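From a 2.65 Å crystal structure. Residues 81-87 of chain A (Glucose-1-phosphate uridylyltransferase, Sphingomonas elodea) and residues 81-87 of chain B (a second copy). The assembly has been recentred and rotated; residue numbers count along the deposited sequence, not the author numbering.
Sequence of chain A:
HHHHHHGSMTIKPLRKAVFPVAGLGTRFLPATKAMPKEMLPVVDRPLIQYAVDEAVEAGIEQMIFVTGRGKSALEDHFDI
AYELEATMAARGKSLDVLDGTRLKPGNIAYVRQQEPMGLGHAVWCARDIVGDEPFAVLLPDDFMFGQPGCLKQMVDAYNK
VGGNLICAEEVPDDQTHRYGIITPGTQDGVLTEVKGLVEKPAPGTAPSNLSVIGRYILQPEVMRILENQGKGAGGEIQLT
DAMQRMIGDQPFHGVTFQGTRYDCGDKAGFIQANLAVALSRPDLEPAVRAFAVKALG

Chain A, residues 81-87: AYELEAT
Chain B (81-87) AYELEAT

Each stretch opens with an N-cap alanine, Ala A81 (phi/psi -94/81) and Ala B81 (-92/77), and then runs as helix from residue 82 through 87. The two helix axes approach to 10.5 Å, with 68° between their N-to-C directions. The register is reciprocal: the CA atoms of Tyr A82 and Glu B83 lie 6.7 Å apart, those of Glu A83 and Tyr B82 6.6 Å.

Helical hydrogen bonding fixes each backbone: Glu A85 N donates to Ala A81 O and Glu B85 N to Ala B81 O, both at 3.0 Å, and 86-to-82 and 87-to-83 bonds follow. Thr A87 OG1 also donates to Glu A83 O (2.8 Å), and Thr B87 OG1 to Glu B83 O (2.5 Å), with chi1 m in both threonines. A weak bond joins Ala A81 N to Glu A85 OE2 at 3.3 Å.

Across the contact no hydrogen bond forms; packing accounts for the 309 Å² buried. Its main element is a pair of CH-pi contacts. Glu B83 CG sits 3.7 Å from the ring centroid of Tyr A82, 8° off the ring normal, and Glu A83 CG sits 3.6 Å from that of Tyr B82, 9° off. Such small offsets place each methylene almost centrally over a ring face. Both tyrosines point toward the other helix with chi1 t (-155° and -160°) and chi2 near 84°; both glutamates leave sideways with chi1 and chi2 t, an extended form that lays the aliphatic chain over the ring.

Apolar contacts complete the packing. The tyrosines meet edge to edge, Tyr A82 CD2 to Tyr B82 CD2 at 3.8 Å. Each ring reaches the alanine one turn along the partner helix: Ala A86 CB is 4.1 Å from Tyr B82 CE2, and Ala B86 CB is 4.1 Å from Tyr A82 CE2.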

# COMPACT_ATOMS: atom_id res chain seq x y z
N ALA A 81 3.95 -12.93 -6.92
CA ALA A 81 4.00 -12.71 -5.48
C ALA A 81 5.40 -13.16 -5.11
O ALA A 81 5.63 -14.28 -4.65
CB ALA A 81 2.96 -13.56 -4.77
N TYR A 82 6.35 -12.26 -5.34
CA TYR A 82 7.74 -12.55 -5.10
C TYR A 82 8.10 -13.29 -3.82
O TYR A 82 8.57 -14.43 -3.88
CB TYR A 82 8.55 -11.26 -5.18
CG TYR A 82 9.98 -11.52 -5.54
CD1 TYR A 82 10.36 -11.70 -6.86
CD2 TYR A 82 10.93 -11.68 -4.54
CE1 TYR A 82 11.67 -12.04 -7.19
CE2 TYR A 82 12.23 -12.03 -4.85
CZ TYR A 82 12.60 -12.21 -6.17
OH TYR A 82 13.90 -12.57 -6.46
N GLU A 83 7.89 -12.67 -2.67
CA GLU A 83 8.26 -13.28 -1.40
C GLU A 83 7.58 -14.61 -1.12
O GLU A 83 8.19 -15.53 -0.55
CB GLU A 83 7.98 -12.32 -0.25
CG GLU A 83 8.56 -12.79 1.08
CD GLU A 83 8.36 -11.80 2.22
OE1 GLU A 83 7.97 -10.63 1.95
OE2 GLU A 83 8.61 -12.18 3.38
N LEU A 84 6.32 -14.72 -1.52
CA LEU A 84 5.56 -15.94 -1.31
C LEU A 84 6.15 -17.11 -2.09
O LEU A 84 6.41 -18.17 -1.53
CB LEU A 84 4.11 -15.72 -1.75
CG LEU A 84 3.24 -16.97 -1.82
CD1 LEU A 84 2.88 -17.42 -0.43
CD2 LEU A 84 1.99 -16.69 -2.61
N GLU A 85 6.35 -16.92 -3.39
CA GLU A 85 6.89 -17.96 -4.24
C GLU A 85 8.27 -18.39 -3.75
O GLU A 85 8.68 -19.54 -3.89
CB GLU A 85 6.92 -17.47 -5.69
CG GLU A 85 5.52 -17.02 -6.14
CD GLU A 85 5.40 -16.75 -7.63
OE1 GLU A 85 6.26 -17.25 -8.40
OE2 GLU A 85 4.43 -16.05 -8.04
N ALA A 86 8.98 -17.45 -3.14
CA ALA A 86 10.30 -17.73 -2.60
C ALA A 86 10.14 -18.63 -1.38
O ALA A 86 10.84 -19.63 -1.23
CB ALA A 86 10.99 -16.44 -2.19
N THR A 87 9.20 -18.27 -0.51
CA THR A 87 8.95 -19.04 0.70
C THR A 87 8.50 -20.47 0.40
O THR A 87 8.92 -21.42 1.06
CB THR A 87 7.85 -18.38 1.56
OG1 THR A 87 8.19 -17.00 1.80
CG2 THR A 87 7.70 -19.11 2.88
N ALA B 81 12.91 -4.94 2.77
CA ALA B 81 12.45 -4.73 1.40
C ALA B 81 12.85 -6.03 0.70
O ALA B 81 13.83 -6.07 -0.03
CB ALA B 81 13.17 -3.54 0.79
N TYR B 82 12.08 -7.08 0.94
CA TYR B 82 12.38 -8.39 0.39
C TYR B 82 12.93 -8.48 -1.04
O TYR B 82 14.08 -8.83 -1.23
CB TYR B 82 11.16 -9.31 0.51
CG TYR B 82 11.53 -10.76 0.41
CD1 TYR B 82 11.95 -11.47 1.53
CD2 TYR B 82 11.56 -11.41 -0.83
CE1 TYR B 82 12.40 -12.79 1.42
CE2 TYR B 82 12.01 -12.72 -0.95
CZ TYR B 82 12.43 -13.40 0.17
OH TYR B 82 12.91 -14.69 0.04
N GLU B 83 12.11 -8.18 -2.04
CA GLU B 83 12.57 -8.29 -3.42
C GLU B 83 13.78 -7.44 -3.75
O GLU B 83 14.66 -7.86 -4.50
CB GLU B 83 11.44 -7.94 -4.37
CG GLU B 83 11.76 -8.20 -5.82
CD GLU B 83 10.59 -7.86 -6.71
OE1 GLU B 83 9.46 -7.81 -6.19
OE2 GLU B 83 10.80 -7.66 -7.93
N LEU B 84 13.84 -6.23 -3.20
CA LEU B 84 14.96 -5.35 -3.44
C LEU B 84 16.26 -5.97 -2.97
O LEU B 84 17.20 -6.09 -3.73
CB LEU B 84 14.76 -4.02 -2.73
CG LEU B 84 15.99 -3.10 -2.66
CD1 LEU B 84 16.47 -2.73 -4.05
CD2 LEU B 84 15.65 -1.86 -1.87
N GLU B 85 16.30 -6.37 -1.70
CA GLU B 85 17.50 -6.97 -1.13
C GLU B 85 17.92 -8.21 -1.89
O GLU B 85 19.10 -8.51 -2.01
CB GLU B 85 17.25 -7.27 0.35
CG GLU B 85 16.70 -6.06 1.10
CD GLU B 85 16.78 -6.16 2.61
OE1 GLU B 85 17.22 -7.22 3.14
OE2 GLU B 85 16.41 -5.16 3.28
N ALA B 86 16.95 -8.92 -2.45
CA ALA B 86 17.24 -10.13 -3.21
C ALA B 86 17.86 -9.78 -4.56
O ALA B 86 18.80 -10.44 -5.00
CB ALA B 86 15.96 -10.94 -3.42
N THR B 87 17.34 -8.74 -5.19
CA THR B 87 17.85 -8.33 -6.49
C THR B 87 19.24 -7.72 -6.35
O THR B 87 20.08 -7.88 -7.24
CB THR B 87 16.90 -7.36 -7.16
OG1 THR B 87 15.55 -7.74 -6.85
CG2 THR B 87 17.05 -7.43 -8.67